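Local structure of uncharacterized protein conserved in bacteria with a cystatin-like fold (Silicibacter pomeroyi, 3FLJ) at residues H40-A44 with G115-D119; T57-P63 with Y150-S155; A66-H70 with D144-Y150. The protein is of unknown function but has the cystatin-like fold of the SnoaL-like domain family, whose members typically enclose a pocket between a curved sheet and helices. One frame throughout, in Å; residues are numbered along the deposited sequence. Where two conformers were deposited one is given.

The three contacts differ in burial and chemistry. Interaction 1 is partly buried and rests on strand pairing, with two backbone hydrogen bonds and aliphatic side chains between helices and sheet. Interaction 2 is a surface contact that adds the C-terminal tail to strand 58-59 by backbone bonds, aromatic faces and bridging waters. Interaction 3, partly buried, has no backbone bond between its segments and relies on a phenylalanine and a His-Asp-Arg cluster. Interactions 2 and 3 both use helix 61-74 and share Tyr150, their centres about 9 Å apart; Trp58 and Phe147 join them through their rings. Interaction 1 reaches interaction 2 through His40, probably hydrogen-bonded to Asp62.

Interaction 1: residues H40-A44 with G115-D119; sequences HALLA and GLIQD
Leu43 and Ile117 form a parallel beta bridge, their CA atoms 4.6 Å apart, where the two-residue strand 43-44 runs beside the start of strand 117-125, a strand of the curved sheet of this cystatin-like fold. Two backbone hydrogen bonds define it. Ile117 N donates to Leu42 O at 2.8 Å, with 176° at the hydrogen, and Ala44 N donates to Ile117 O at 2.8 Å, with 168°; Ile117 is thus held at both its N-H and its carbonyl by the residues flanking Leu43, the pattern of a parallel bridge. A type I turn from His40 to Leu43 leads the chain from helix 36-40 into this position.

The apolar contacts fall into two groups. Leu43 and Ile117 project to the same face: Leu43 CD2 packs at 4.1 Å from Ile117 CB, and beyond them Leu43 touches Val64 and Ala65 of helix 61-74 while Ile117 touches Met27 of helix 22-31. These touches place the pair between the strands and helices 61-74 and 22-31. Leu116, just before the longer strand, points toward residues 40-44; its CB is 4.3 Å from Ala44 CB, and its CD2 comes within 3.4 Å of Ala41 O.

The polar part belongs to Gln118, which with Asp119 forms a classic beta bulge facing Thr110. Its CB points away from residues 40-44, but the chain bends at chi2 (63°) and brings the amide back beside Ala44. That amide is anchored at both atoms: NE2 bonds to Asp46 OD1 and OE1 to Asn112 ND2, leaving Gln118 OE1 3.7 Å from Ala44 CB.

Interaction 2: residues T57-P63 with Y150-S155; sequences TWTGRDP and YREALS
Trp58 and Leu154 meet in a single beta bridge, CA to CA 4.5 Å, by which the C-terminal tail attaches to strand 58-59 of the cystatin-like fold. Trp58 bonds through its backbone to Phe49 of strand 47-50, while its neighbours serve the tail: Thr57 N donates to Ser155 O at 2.8 Å, Ser155 N returns a bond to Thr57 O, and Thr59 N donates to Ala153 O.

The tight part is aromatic. Leu154 CD1 lies over one face of the indole, 3.5 Å from the centroid of the five-membered ring of Trp58 and 12° off its normal, a CH-pi contact; a chi1 of -171°, with CG opposite the backbone N, carries the branch there. At the indole edge, Trp58 CZ3 is 3.4 Å from Tyr150 O. Beside the indole, Pro63 CA sits over the centre of the Tyr150 ring, 4.0 Å from its centroid and 9° off the normal, and Pro63 CG touches Ala153 CB at 3.6 Å. An alanine in place of Trp58 is likely to leave Leu154 CD1 without its ring face and open a gap beside Phe147, whose ring also meets the indole.

The margins are looser and watery. One water links Thr57 OG1 to Ser155 O of the terminal carboxylate. A second meets Thr59 OG1, Ser155 OG and Ala153 O. At the far end, Asp62 OD1 probably accepts from His40 NE2, in the His40 conformer given, whereas its other oxygen faces Tyr150 through solvent: a water in the plane of the Tyr150 ring donates to Asp62 OD2 at 2.7 Å and bonds to Tyr150 OH at 3.1 Å.

Interaction 3: residues A66-H70 with D144-Y150; sequences AVLGH and DARFLKY
Phe147 meets helix 61-74 through the far end of its ring, which fits against Ala66 and Val67. Phe147 CZ lies 3.7 Å from Ala66 CB, and Val67 CG2 approaches near the ring plane, 3.6 Å from Phe147 CE2. With chi1 at 175°, Val67 places CG1 opposite its backbone N and CG2 opposite its carbonyl carbon, which sets CG2 at this rim. One face of the phenyl ring is taken by Tyr150, whose CD2 stands over its centre, and Ala66 CB also reaches Tyr150 CE2 at 3.9 Å. Met137 and Val141 of helix 127-143 extend the apolar group, touching Val67 and Phe147 respectively.

Further out, the rings of His70 and Phe147 meet rim to rim, His70 CD2 3.8 Å from Phe147 CE1, neither lying over the other. The outer nitrogen of the imidazole begins the polar edge: His70 NE2 donates to Asp144 OD2 at 2.8 Å, 168° at the hydrogen, with the oxygen only 5° from the ring plane. This bond uses the anti lone pair of OD2. The syn lone pair takes Arg146 NH2 at 3.0 Å in a salt bridge, so two donors fix the rotation of the carboxylate. Arg146 NH1 has a second charged partner in Glu36, and a water donating to Ala66 O bonds weakly to Arg146 NH2.

Asp144 OD1 accepts from Arg146 N at 3.3 Å. The same aspartate thus combines a capping bond, at the type I turn between helices 127-143 and 147-150, with a His-carboxylate hydrogen bond that ties this turn to helix 61-74.

Interaction 1: residues H40-A44 with G115-D119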
ATOM      1  N   HIS A  40     -16.033  11.905  10.098  1.00 52.07           N
ATOM      2  CA  HIS A  40     -16.826  12.805   9.240  0.50 51.27           C
ATOM      3  C   HIS A  40     -16.201  14.208   9.044  1.00 50.73           C
ATOM      4  O   HIS A  40     -16.092  14.676   7.903  1.00 49.59           O
ATOM      5  CB  HIS A  40     -18.259  12.916   9.801  0.50 51.09           C
ATOM      6  CG  HIS A  40     -19.262  13.462   8.840  0.50 49.40           C
ATOM      7  ND1 HIS A  40     -19.515  14.808   8.713  0.50 51.32           N
ATOM      8  CD2 HIS A  40     -20.112  12.837   7.992  0.50 49.33           C
ATOM      9  CE1 HIS A  40     -20.468  14.993   7.816  0.50 50.72           C
ATOM     10  NE2 HIS A  40     -20.845  13.813   7.362  0.50 48.89           N
ATOM     11  N   ALA A  41     -15.791  14.839  10.151  1.00 49.84           N
ATOM     12  CA  ALA A  41     -15.198  16.201  10.144  1.00 49.72           C
ATOM     13  C   ALA A  41     -13.895  16.392   9.348  1.00 48.93           C
ATOM     14  O   ALA A  41     -13.581  17.516   8.944  1.00 49.19           O
ATOM     15  CB  ALA A  41     -15.021  16.724  11.585  1.00 50.32           C
ATOM     16  N   LEU A  42     -13.153  15.309   9.136  1.00 48.53           N
ATOM     17  CA  LEU A  42     -11.905  15.333   8.354  1.00 48.25           C
ATOM     18  C   LEU A  42     -12.079  15.114   6.840  1.00 46.97           C
ATOM     19  O   LEU A  42     -11.116  15.311   6.090  1.00 45.50           O
ATOM     20  CB  LEU A  42     -10.939  14.274   8.907  1.00 49.21           C
ATOM     21  CG  LEU A  42     -10.638  14.361  10.419  1.00 50.19           C
ATOM     22  CD1 LEU A  42      -9.593  13.329  10.784  1.00 52.75           C
ATOM     23  CD2 LEU A  42     -10.191  15.754  10.862  1.00 51.93           C
ATOM     24  N   LEU A  43     -13.294  14.773   6.395  1.00 46.13           N
ATOM     25  CA  LEU A  43     -13.553  14.391   5.004  1.00 45.77           C
ATOM     26  C   LEU A  43     -14.136  15.526   4.193  1.00 44.53           C
ATOM     27  O   LEU A  43     -14.999  16.243   4.683  1.00 43.48           O
ATOM     28  CB  LEU A  43     -14.535  13.211   4.962  1.00 45.05           C
ATOM     29  CG  LEU A  43     -14.206  11.947   5.761  1.00 44.23           C
ATOM     30  CD1 LEU A  43     -15.346  10.906   5.639  1.00 42.35           C
ATOM     31  CD2 LEU A  43     -12.873  11.340   5.367  1.00 38.59           C
ATOM     32  N   ALA A  44     -13.693  15.667   2.941  1.00 43.87           N
ATOM     33  CA  ALA A  44     -14.288  16.640   2.013  1.00 44.45           C
ATOM     34  C   ALA A  44     -15.730  16.176   1.711  1.00 44.87           C
ATOM     35  O   ALA A  44     -16.034  14.959   1.773  1.00 44.32           O
ATOM     36  CB  ALA A  44     -13.466  16.746   0.720  1.00 43.04           C
ATOM     37  N   GLY A 115      -7.736  21.666   3.466  1.00 44.70           N
ATOM     38  CA  GLY A 115      -7.115  20.749   4.417  1.00 45.12           C
ATOM     39  C   GLY A 115      -7.886  19.477   4.742  1.00 44.28           C
ATOM     40  O   GLY A 115      -7.426  18.721   5.571  1.00 43.90           O
ATOM     41  N   LEU A 116      -9.035  19.246   4.094  1.00 44.24           N
ATOM     42  CA  LEU A 116      -9.866  18.054   4.313  1.00 44.47           C
ATOM     43  C   LEU A 116      -9.419  16.938   3.369  1.00 44.68           C
ATOM     44  O   LEU A 116      -8.791  17.203   2.332  1.00 44.83           O
ATOM     45  CB  LEU A 116     -11.354  18.385   4.106  1.00 43.56           C
ATOM     46  CG  LEU A 116     -11.942  19.472   5.019  1.00 44.78           C
ATOM     47  CD1 LEU A 116     -13.392  19.803   4.649  1.00 43.89           C
ATOM     48  CD2 LEU A 116     -11.849  19.103   6.498  1.00 48.25           C
ATOM     49  N   ILE A 117      -9.760  15.697   3.728  1.00 44.47           N
ATOM     50  CA  ILE A 117      -9.400  14.515   2.949  1.00 44.87           C
ATOM     51  C   ILE A 117     -10.278  14.466   1.690  1.00 45.56           C
ATOM     52  O   ILE A 117     -11.497  14.315   1.798  1.00 45.47           O
ATOM     53  CB  ILE A 117      -9.541  13.199   3.778  1.00 44.88           C
ATOM     54  CG1 ILE A 117      -8.609  13.243   5.013  1.00 45.78           C
ATOM     55  CG2 ILE A 117      -9.229  11.978   2.910  1.00 43.99           C
ATOM     56  CD1 ILE A 117      -8.762  12.069   5.968  1.00 46.03           C
ATOM     57  N   GLN A 118      -9.640  14.608   0.519  1.00 45.96           N
ATOM     58  CA  GLN A 118     -10.311  14.596  -0.789  1.00 45.48           C
ATOM     59  C   GLN A 118     -10.297  13.187  -1.395  1.00 44.72           C
ATOM     60  O   GLN A 118     -11.307  12.761  -1.935  1.00 44.34           O
ATOM     61  CB  GLN A 118      -9.650  15.595  -1.748  1.00 45.34           C
ATOM     62  CG  GLN A 118     -10.424  15.861  -3.057  1.00 47.44           C
ATOM     63  CD  GLN A 118     -11.807  16.497  -2.829  1.00 51.56           C
ATOM     64  OE1 GLN A 118     -11.916  17.688  -2.516  1.00 54.20           O
ATOM     65  NE2 GLN A 118     -12.863  15.697  -2.997  1.00 51.44           N
ATOM     66  N   ASP A 119      -9.139  12.522  -1.363  1.00 44.23           N
ATOM     67  CA  ASP A 119      -8.965  11.133  -1.845  1.00 44.86           C
ATOM     68  C   ASP A 119      -8.324  10.311  -0.739  1.00 44.30           C
ATOM     69  O   ASP A 119      -7.350  10.759  -0.142  1.00 43.60           O
ATOM     70  CB  ASP A 119      -8.076  11.073  -3.075  1.00 46.39           C
ATOM     71  CG  ASP A 119      -8.675  11.791  -4.254  1.00 49.59           C
ATOM     72  OD1 ASP A 119      -9.668  11.287  -4.794  1.00 55.99           O
ATOM     73  OD2 ASP A 119      -8.130  12.834  -4.646  1.00 57.88           O
TER

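Interaction 2: residues T57-P63 with Y150-S155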
ATOM      1  N   THR A  57     -15.163   2.935  -6.034  1.00 44.56           N
ATOM      2  CA  THR A  57     -15.050   4.185  -5.297  1.00 43.90           C
ATOM      3  C   THR A  57     -16.360   4.497  -4.587  1.00 43.52           C
ATOM      4  O   THR A  57     -17.428   4.458  -5.220  1.00 42.77           O
ATOM      5  CB  THR A  57     -14.710   5.370  -6.259  1.00 44.50           C
ATOM      6  OG1 THR A  57     -13.537   5.057  -7.021  1.00 46.62           O
ATOM      7  CG2 THR A  57     -14.475   6.689  -5.488  1.00 43.77           C
ATOM      8  N   TRP A  58     -16.266   4.766  -3.279  1.00 42.77           N
ATOM      9  CA  TRP A  58     -17.373   5.289  -2.474  1.00 42.41           C
ATOM     10  C   TRP A  58     -17.170   6.814  -2.462  1.00 42.98           C
ATOM     11  O   TRP A  58     -16.077   7.277  -2.119  1.00 42.20           O
ATOM     12  CB  TRP A  58     -17.322   4.800  -1.032  1.00 41.99           C
ATOM     13  CG  TRP A  58     -17.606   3.366  -0.826  1.00 42.81           C
ATOM     14  CD1 TRP A  58     -16.697   2.363  -0.735  1.00 42.37           C
ATOM     15  CD2 TRP A  58     -18.894   2.770  -0.614  1.00 42.14           C
ATOM     16  NE1 TRP A  58     -17.333   1.176  -0.495  1.00 44.36           N
ATOM     17  CE2 TRP A  58     -18.681   1.389  -0.413  1.00 43.26           C
ATOM     18  CE3 TRP A  58     -20.211   3.270  -0.584  1.00 42.84           C
ATOM     19  CZ2 TRP A  58     -19.735   0.482  -0.180  1.00 43.85           C
ATOM     20  CZ3 TRP A  58     -21.273   2.365  -0.350  1.00 42.44           C
ATOM     21  CH2 TRP A  58     -21.020   0.988  -0.145  1.00 42.25           C
ATOM     22  N   THR A  59     -18.217   7.575  -2.805  1.00 43.63           N
ATOM     23  CA  THR A  59     -18.168   9.038  -2.878  1.00 43.56           C
ATOM     24  C   THR A  59     -19.166   9.672  -1.903  1.00 43.46           C
ATOM     25  O   THR A  59     -20.323   9.263  -1.855  1.00 42.22           O
ATOM     26  CB  THR A  59     -18.421   9.531  -4.317  1.00 44.95           C
ATOM     27  OG1 THR A  59     -17.452   8.937  -5.195  1.00 43.88           O
ATOM     28  CG2 THR A  59     -18.313  11.074  -4.408  1.00 44.29           C
ATOM     29  N   GLY A  60     -18.700  10.658  -1.132  1.00 43.84           N
ATOM     30  CA  GLY A  60     -19.529  11.412  -0.173  1.00 44.17           C
ATOM     31  C   GLY A  60     -19.101  11.192   1.265  1.00 44.10           C
ATOM     32  O   GLY A  60     -18.843  10.052   1.647  1.00 44.25           O
ATOM     33  N   ARG A  61     -19.071  12.272   2.052  1.00 44.83           N
ATOM     34  CA  ARG A  61     -18.635  12.196   3.454  0.50 46.36           C
ATOM     35  C   ARG A  61     -19.505  11.263   4.312  1.00 45.76           C
ATOM     36  O   ARG A  61     -18.954  10.527   5.129  1.00 45.95           O
ATOM     37  CB  ARG A  61     -18.476  13.581   4.118  0.50 46.12           C
ATOM     38  CG  ARG A  61     -19.718  14.470   4.166  0.50 47.75           C
ATOM     39  CD  ARG A  61     -19.604  15.574   5.230  0.50 49.76           C
ATOM     40  NE  ARG A  61     -18.549  16.558   4.954  0.50 55.08           N
ATOM     41  CZ  ARG A  61     -18.697  17.820   4.508  0.50 53.63           C
ATOM     42  NH1 ARG A  61     -19.893  18.372   4.243  0.50 54.19           N
ATOM     43  NH2 ARG A  61     -17.596  18.563   4.317  0.50 54.14           N
ATOM     44  N   ASP A  62     -20.831  11.278   4.120  1.00 45.98           N
ATOM     45  CA  ASP A  62     -21.736  10.387   4.883  1.00 46.23           C
ATOM     46  C   ASP A  62     -21.475   8.887   4.619  1.00 45.86           C
ATOM     47  O   ASP A  62     -21.192   8.151   5.573  1.00 45.51           O
ATOM     48  CB  ASP A  62     -23.218  10.761   4.699  1.00 47.78           C
ATOM     49  CG  ASP A  62     -23.604  12.069   5.374  1.00 51.22           C
ATOM     50  OD1 ASP A  62     -22.744  12.786   5.922  1.00 56.04           O
ATOM     51  OD2 ASP A  62     -24.810  12.389   5.336  1.00 55.65           O
ATOM     52  N   PRO A  63     -21.568   8.429   3.351  1.00 45.69           N
ATOM     53  CA  PRO A  63     -21.236   7.021   3.100  1.00 44.75           C
ATOM     54  C   PRO A  63     -19.775   6.605   3.410  1.00 44.42           C
ATOM     55  O   PRO A  63     -19.565   5.501   3.930  1.00 43.51           O
ATOM     56  CB  PRO A  63     -21.585   6.829   1.614  1.00 45.53           C
ATOM     57  CG  PRO A  63     -21.705   8.155   1.037  1.00 46.86           C
ATOM     58  CD  PRO A  63     -22.081   9.088   2.129  1.00 46.24           C
ATOM     59  N   TYR A 150     -27.009   4.350   0.846  1.00 53.90           N
ATOM     60  CA  TYR A 150     -25.597   4.523   0.433  1.00 54.33           C
ATOM     61  C   TYR A 150     -25.111   3.722  -0.796  1.00 54.90           C
ATOM     62  O   TYR A 150     -24.071   4.085  -1.340  1.00 54.75           O
ATOM     63  CB  TYR A 150     -24.625   4.360   1.613  1.00 53.81           C
ATOM     64  CG  TYR A 150     -24.857   5.258   2.837  1.00 53.89           C
ATOM     65  CD1 TYR A 150     -25.340   6.587   2.718  1.00 53.80           C
ATOM     66  CD2 TYR A 150     -24.485   4.813   4.126  1.00 53.21           C
ATOM     67  CE1 TYR A 150     -25.513   7.415   3.860  1.00 52.79           C
ATOM     68  CE2 TYR A 150     -24.650   5.635   5.273  1.00 52.03           C
ATOM     69  CZ  TYR A 150     -25.159   6.933   5.129  1.00 54.77           C
ATOM     70  OH  TYR A 150     -25.327   7.744   6.233  1.00 57.82           O
ATOM     71  N   ARG A 151     -25.857   2.695  -1.249  1.00 55.66           N
ATOM     72  CA  ARG A 151     -25.536   1.884  -2.491  1.00 56.24           C
ATOM     73  C   ARG A 151     -25.225   2.753  -3.703  1.00 53.48           C
ATOM     74  O   ARG A 151     -24.300   2.451  -4.464  1.00 52.68           O
ATOM     75  CB  ARG A 151     -26.709   0.976  -2.967  1.00 57.44           C
ATOM     76  CG  ARG A 151     -27.238  -0.000  -1.978  1.00 59.95           C
ATOM     77  CD  ARG A 151     -28.156  -1.056  -2.504  1.00 60.47           C
ATOM     78  NE  ARG A 151     -27.510  -2.026  -3.393  1.00 67.11           N
ATOM     79  CZ  ARG A 151     -27.996  -3.238  -3.705  1.00 68.83           C
ATOM     80  NH1 ARG A 151     -29.139  -3.726  -3.168  1.00 70.74           N
ATOM     81  NH2 ARG A 151     -27.298  -4.010  -4.548  1.00 69.91           N
ATOM     82  N   GLU A 152     -26.049   3.799  -3.873  1.00 51.41           N
ATOM     83  CA  GLU A 152     -25.913   4.812  -4.942  1.00 49.38           C
ATOM     84  C   GLU A 152     -24.563   5.546  -4.943  1.00 48.35           C
ATOM     85  O   GLU A 152     -24.123   5.994  -5.996  1.00 49.31           O
ATOM     86  CB  GLU A 152     -27.055   5.839  -4.853  1.00 50.39           C
ATOM     87  N   ALA A 153     -23.927   5.661  -3.770  1.00 46.61           N
ATOM     88  CA  ALA A 153     -22.601   6.281  -3.610  1.00 46.06           C
ATOM     89  C   ALA A 153     -21.404   5.434  -4.097  1.00 45.11           C
ATOM     90  O   ALA A 153     -20.283   5.965  -4.148  1.00 43.08           O
ATOM     91  CB  ALA A 153     -22.381   6.681  -2.158  1.00 44.86           C
ATOM     92  N   LEU A 154     -21.631   4.151  -4.424  1.00 45.03           N
ATOM     93  CA  LEU A 154     -20.592   3.233  -4.908  1.00 46.08           C
ATOM     94  C   LEU A 154     -20.570   3.218  -6.438  1.00 46.94           C
ATOM     95  O   LEU A 154     -21.621   3.041  -7.064  1.00 47.49           O
ATOM     96  CB  LEU A 154     -20.847   1.808  -4.399  1.00 45.00           C
ATOM     97  CG  LEU A 154     -19.772   0.743  -4.624  1.00 45.91           C
ATOM     98  CD1 LEU A 154     -18.483   1.082  -3.849  1.00 42.78           C
ATOM     99  CD2 LEU A 154     -20.323  -0.639  -4.223  1.00 46.54           C
ATOM    100  N   SER A 155     -19.383   3.383  -7.026  1.00 47.30           N
ATOM    101  CA  SER A 155     -19.206   3.395  -8.489  1.00 48.31           C
ATOM    102  C   SER A 155     -17.851   2.846  -8.920  1.00 50.13           C
ATOM    103  O   SER A 155     -16.945   2.595  -8.107  1.00 49.08           O
ATOM    104  CB  SER A 155     -19.356   4.830  -9.012  1.00 49.13           C
ATOM    105  OG  SER A 155     -18.272   5.657  -8.587  1.00 50.28           O
ATOM    106  OXT SER A 155     -17.647   2.681 -10.134  1.00 51.73           O
TER
HETATM  107  O   HOH W   1     -14.491   3.387  -9.349  1.00 59.43           O
HETATM  108  O   HOH W   2     -18.777   6.803  -6.274  1.00 37.16           O
HETATM  109  O   HOH W   3     -26.643  10.374   5.318  1.00 64.69           O

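Interaction 3: residues A66-H70 with D144-Y150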
ATOM      1  N   ALA A  66     -19.195   6.102   7.211  1.00 43.87           N
ATOM      2  CA  ALA A  66     -19.841   4.822   7.559  1.00 43.43           C
ATOM      3  C   ALA A  66     -18.992   3.618   7.169  1.00 42.57           C
ATOM      4  O   ALA A  66     -18.838   2.697   7.968  1.00 43.26           O
ATOM      5  CB  ALA A  66     -21.238   4.717   6.932  1.00 43.69           C
ATOM      6  N   VAL A  67     -18.429   3.640   5.959  1.00 42.31           N
ATOM      7  CA  VAL A  67     -17.550   2.568   5.480  1.00 42.80           C
ATOM      8  C   VAL A  67     -16.299   2.492   6.357  1.00 43.45           C
ATOM      9  O   VAL A  67     -15.951   1.409   6.819  1.00 44.33           O
ATOM     10  CB  VAL A  67     -17.190   2.705   3.954  1.00 43.22           C
ATOM     11  CG1 VAL A  67     -16.181   1.634   3.517  1.00 42.37           C
ATOM     12  CG2 VAL A  67     -18.449   2.592   3.114  1.00 42.26           C
ATOM     13  N   LEU A  68     -15.662   3.640   6.619  1.00 43.06           N
ATOM     14  CA  LEU A  68     -14.454   3.693   7.468  1.00 43.41           C
ATOM     15  C   LEU A  68     -14.710   3.224   8.904  1.00 44.36           C
ATOM     16  O   LEU A  68     -13.837   2.573   9.496  1.00 46.06           O
ATOM     17  CB  LEU A  68     -13.812   5.089   7.449  1.00 44.11           C
ATOM     18  CG  LEU A  68     -13.162   5.502   6.120  1.00 43.56           C
ATOM     19  CD1 LEU A  68     -12.871   7.014   6.115  1.00 45.89           C
ATOM     20  CD2 LEU A  68     -11.871   4.694   5.849  1.00 45.31           C
ATOM     21  N   GLY A  69     -15.892   3.556   9.441  1.00 43.57           N
ATOM     22  CA  GLY A  69     -16.352   3.066  10.746  1.00 44.51           C
ATOM     23  C   GLY A  69     -16.380   1.539  10.793  1.00 44.74           C
ATOM     24  O   GLY A  69     -15.872   0.950  11.751  1.00 44.30           O
ATOM     25  N   HIS A  70     -16.930   0.914   9.739  1.00 45.24           N
ATOM     26  CA  HIS A  70     -16.951  -0.560   9.612  1.00 45.18           C
ATOM     27  C   HIS A  70     -15.560  -1.172   9.463  1.00 45.12           C
ATOM     28  O   HIS A  70     -15.306  -2.216  10.052  1.00 46.12           O
ATOM     29  CB  HIS A  70     -17.864  -1.037   8.472  1.00 45.56           C
ATOM     30  CG  HIS A  70     -19.323  -0.910   8.783  1.00 43.75           C
ATOM     31  ND1 HIS A  70     -19.918  -1.617   9.803  1.00 44.34           N
ATOM     32  CD2 HIS A  70     -20.305  -0.181   8.204  1.00 46.46           C
ATOM     33  CE1 HIS A  70     -21.207  -1.324   9.847  1.00 44.57           C
ATOM     34  NE2 HIS A  70     -21.467  -0.452   8.889  1.00 41.63           N
ATOM     35  N   ASP A 144     -26.004  -3.562   7.680  1.00 37.91           N
ATOM     36  CA  ASP A 144     -26.252  -2.173   8.061  1.00 38.95           C
ATOM     37  C   ASP A 144     -27.299  -1.597   7.097  1.00 38.38           C
ATOM     38  O   ASP A 144     -26.966  -1.271   5.957  1.00 38.50           O
ATOM     39  CB  ASP A 144     -24.926  -1.399   8.046  1.00 38.08           C
ATOM     40  CG  ASP A 144     -25.051   0.024   8.536  1.00 42.01           C
ATOM     41  OD1 ASP A 144     -26.162   0.553   8.727  1.00 38.88           O
ATOM     42  OD2 ASP A 144     -23.989   0.633   8.713  1.00 43.45           O
ATOM     43  N   ALA A 145     -28.541  -1.476   7.592  1.00 38.91           N
ATOM     44  CA  ALA A 145     -29.707  -0.983   6.813  1.00 40.51           C
ATOM     45  C   ALA A 145     -29.564   0.419   6.181  1.00 41.75           C
ATOM     46  O   ALA A 145     -30.237   0.705   5.186  1.00 41.66           O
ATOM     47  CB  ALA A 145     -30.994  -1.066   7.630  1.00 39.27           C
ATOM     48  N   ARG A 146     -28.690   1.264   6.743  1.00 42.72           N
ATOM     49  CA  ARG A 146     -28.369   2.595   6.166  1.00 44.65           C
ATOM     50  C   ARG A 146     -27.767   2.507   4.757  1.00 45.76           C
ATOM     51  O   ARG A 146     -27.905   3.444   3.970  1.00 46.34           O
ATOM     52  CB  ARG A 146     -27.357   3.352   7.015  1.00 44.87           C
ATOM     53  CG  ARG A 146     -27.799   3.667   8.445  1.00 47.26           C
ATOM     54  CD  ARG A 146     -26.730   4.444   9.186  1.00 46.94           C
ATOM     55  NE  ARG A 146     -25.432   3.766   9.176  1.00 51.85           N
ATOM     56  CZ  ARG A 146     -24.334   4.149   9.827  1.00 52.48           C
ATOM     57  NH1 ARG A 146     -24.335   5.209  10.636  1.00 57.60           N
ATOM     58  NH2 ARG A 146     -23.232   3.414   9.710  1.00 48.48           N
ATOM     59  N   PHE A 147     -27.093   1.395   4.458  1.00 46.93           N
ATOM     60  CA  PHE A 147     -26.512   1.171   3.141  1.00 48.51           C
ATOM     61  C   PHE A 147     -27.488   0.991   1.981  1.00 50.29           C
ATOM     62  O   PHE A 147     -27.015   0.980   0.865  1.00 50.97           O
ATOM     63  CB  PHE A 147     -25.381   0.122   3.174  1.00 47.40           C
ATOM     64  CG  PHE A 147     -24.100   0.671   3.717  1.00 46.70           C
ATOM     65  CD1 PHE A 147     -23.871   0.705   5.093  1.00 47.76           C
ATOM     66  CD2 PHE A 147     -23.144   1.238   2.853  1.00 46.61           C
ATOM     67  CE1 PHE A 147     -22.678   1.259   5.619  1.00 50.00           C
ATOM     68  CE2 PHE A 147     -21.957   1.802   3.360  1.00 48.38           C
ATOM     69  CZ  PHE A 147     -21.722   1.808   4.755  1.00 48.18           C
ATOM     70  N   LEU A 148     -28.803   0.835   2.225  1.00 51.34           N
ATOM     71  CA  LEU A 148     -29.839   0.853   1.150  1.00 52.36           C
ATOM     72  C   LEU A 148     -29.733   2.201   0.402  1.00 53.01           C
ATOM     73  O   LEU A 148     -29.681   2.223  -0.828  1.00 53.80           O
ATOM     74  CB  LEU A 148     -31.270   0.700   1.706  1.00 53.13           C
ATOM     75  CG  LEU A 148     -32.426   0.462   0.701  1.00 52.67           C
ATOM     76  CD1 LEU A 148     -32.346  -0.951   0.129  1.00 56.80           C
ATOM     77  CD2 LEU A 148     -33.787   0.692   1.344  1.00 53.81           C
ATOM     78  N   LYS A 149     -29.681   3.298   1.168  1.00 53.01           N
ATOM     79  CA  LYS A 149     -29.454   4.650   0.631  1.00 53.67           C
ATOM     80  C   LYS A 149     -28.010   4.801   0.090  1.00 54.35           C
ATOM     81  O   LYS A 149     -27.826   5.287  -1.022  1.00 55.81           O
ATOM     82  CB  LYS A 149     -29.712   5.731   1.690  1.00 53.37           C
ATOM     83  N   TYR A 150     -27.009   4.350   0.846  1.00 53.90           N
ATOM     84  CA  TYR A 150     -25.597   4.523   0.433  1.00 54.33           C
ATOM     85  C   TYR A 150     -25.111   3.722  -0.796  1.00 54.90           C
ATOM     86  O   TYR A 150     -24.071   4.085  -1.340  1.00 54.75           O
ATOM     87  CB  TYR A 150     -24.625   4.360   1.613  1.00 53.81           C
ATOM     88  CG  TYR A 150     -24.857   5.258   2.837  1.00 53.89           C
ATOM     89  CD1 TYR A 150     -25.340   6.587   2.718  1.00 53.80           C
ATOM     90  CD2 TYR A 150     -24.485   4.813   4.126  1.00 53.21           C
ATOM     91  CE1 TYR A 150     -25.513   7.415   3.860  1.00 52.79           C
ATOM     92  CE2 TYR A 150     -24.650   5.635   5.273  1.00 52.03           C
ATOM     93  CZ  TYR A 150     -25.159   6.933   5.129  1.00 54.77           C
ATOM     94  OH  TYR A 150     -25.327   7.744   6.233  1.00 57.82           O
TER
HETATM   95  O   HOH W   4     -19.977   2.759  10.492  1.00 48.15           O